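Local atomic coordinates of BlEst2 (Bacillus licheniformis, PDB entry 6WPX), a protein that probably hydrolyses ester bonds as an esterase or lipase, with a C-terminal domain that has autoinhibitory effects. Residues A[338-343]-A[355-360]. Sequence-based numbering, arbitrary orientation.
Sequences KDFSIA and HSAAIK
S341 and S356 pair through both backbone N-H groups, the hydrogen-bonded antiparallel pair of a beta hairpin at the edge of a five-stranded antiparallel sheet. S341 N lies 2.8 Å from S356 O, and S356 N returns a bond to S341 O at 2.9 Å. S356 O also takes a weak bond from S341 OG, 3.3 Å away, and a CA-H...O contact from F340. In the next pair, I342 with H355, the residues are non-hydrogen-bonded and their side chains lie side by side. I342 CG1 stands anti to the backbone N (chi1 -178°), and from it CD1 reaches over the centre of the H355 imidazole in a CH-pi contact. Just before the strand, F340 leans onto 355-360: A357 CB sits over one ring face, displaced toward the rim, while S356 N lies at the ring edge, in plane. Behind this first shell, F340 also touches V316 on strand 313-320, the far neighbour of 353-360, and I327, L329 and I369 from a second antiparallel sheet, so its ring packs between the two sheets. S356 OG hydrogen-bonds to H317 ND1, also on strand 313-320. A357 CB comes closest to the ring at F340 CE2, 3.6 Å away.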
# COMPACT_ATOMS: atom_id res chain seq x y z
N LYS A 338 6.40 -27.44 -7.74
CA LYS A 338 6.30 -27.33 -6.28
C LYS A 338 7.40 -26.42 -5.73
O LYS A 338 7.53 -26.28 -4.52
CB LYS A 338 6.29 -28.72 -5.62
CG LYS A 338 4.99 -29.48 -5.82
CD LYS A 338 4.96 -30.82 -5.09
CE LYS A 338 5.45 -31.98 -5.95
NZ LYS A 338 4.45 -32.37 -6.99
N ASP A 339 8.16 -25.75 -6.63
CA ASP A 339 9.25 -24.84 -6.30
C ASP A 339 8.76 -23.44 -5.86
O ASP A 339 9.08 -22.40 -6.46
CB ASP A 339 10.28 -24.76 -7.44
CG ASP A 339 11.66 -24.32 -6.97
OD1 ASP A 339 12.33 -25.11 -6.26
OD2 ASP A 339 12.06 -23.17 -7.29
N PHE A 340 7.94 -23.44 -4.80
CA PHE A 340 7.39 -22.22 -4.22
C PHE A 340 8.21 -21.83 -3.02
O PHE A 340 8.59 -22.69 -2.21
CB PHE A 340 5.93 -22.44 -3.79
CG PHE A 340 4.90 -22.27 -4.88
CD1 PHE A 340 4.58 -23.32 -5.73
CD2 PHE A 340 4.22 -21.06 -5.03
CE1 PHE A 340 3.61 -23.16 -6.72
CE2 PHE A 340 3.25 -20.90 -6.03
CZ PHE A 340 2.96 -21.94 -6.87
N SER A 341 8.45 -20.54 -2.87
CA SER A 341 9.13 -20.04 -1.69
C SER A 341 8.02 -19.68 -0.70
O SER A 341 6.88 -19.48 -1.11
CB SER A 341 9.93 -18.80 -2.04
OG SER A 341 9.05 -17.78 -2.50
N ILE A 342 8.35 -19.60 0.58
CA ILE A 342 7.42 -19.19 1.62
C ILE A 342 7.99 -17.92 2.28
O ILE A 342 9.21 -17.79 2.44
CB ILE A 342 7.09 -20.34 2.62
CG1 ILE A 342 6.07 -19.94 3.71
CG2 ILE A 342 8.36 -20.93 3.26
CD1 ILE A 342 4.63 -19.73 3.29
N ALA A 343 7.12 -16.96 2.58
CA ALA A 343 7.53 -15.73 3.25
C ALA A 343 6.37 -15.22 4.08
O ALA A 343 5.21 -15.58 3.82
CB ALA A 343 7.98 -14.69 2.24
N HIS A 355 3.02 -18.07 -0.32
CA HIS A 355 3.80 -19.02 -1.09
C HIS A 355 3.90 -18.39 -2.46
O HIS A 355 2.86 -18.08 -3.06
CB HIS A 355 3.09 -20.37 -1.20
CG HIS A 355 2.73 -20.99 0.10
ND1 HIS A 355 3.48 -22.02 0.63
CD2 HIS A 355 1.69 -20.74 0.92
CE1 HIS A 355 2.87 -22.37 1.75
NE2 HIS A 355 1.79 -21.62 1.98
N SER A 356 5.12 -18.16 -2.95
CA SER A 356 5.29 -17.53 -4.24
C SER A 356 6.14 -18.31 -5.20
O SER A 356 7.01 -19.09 -4.80
CB SER A 356 5.87 -16.13 -4.11
OG SER A 356 5.03 -15.33 -3.30
N ALA A 357 5.89 -18.07 -6.49
CA ALA A 357 6.66 -18.65 -7.58
C ALA A 357 6.66 -17.66 -8.73
O ALA A 357 5.76 -16.82 -8.85
CB ALA A 357 6.05 -19.98 -8.03
N ALA A 358 7.70 -17.73 -9.55
CA ALA A 358 7.84 -16.92 -10.75
C ALA A 358 8.21 -17.88 -11.87
O ALA A 358 9.15 -18.68 -11.74
CB ALA A 358 8.92 -15.86 -10.55
N ILE A 359 7.39 -17.88 -12.94
CA ILE A 359 7.57 -18.76 -14.09
C ILE A 359 7.85 -17.93 -15.32
O ILE A 359 7.00 -17.13 -15.75
CB ILE A 359 6.37 -19.74 -14.30
CG1 ILE A 359 6.17 -20.70 -13.12
CG2 ILE A 359 6.50 -20.54 -15.61
CD1 ILE A 359 5.13 -20.23 -12.12
N LYS A 360 9.04 -18.13 -15.91
CA LYS A 360 9.44 -17.44 -17.14
C LYS A 360 8.77 -18.14 -18.30
O LYS A 360 8.64 -19.38 -18.27
CB LYS A 360 10.97 -17.50 -17.30
CG LYS A 360 11.77 -16.83 -16.17
CD LYS A 360 13.16 -17.49 -15.98
CE LYS A 360 14.33 -16.64 -16.43
NZ LYS A 360 15.63 -17.37 -16.35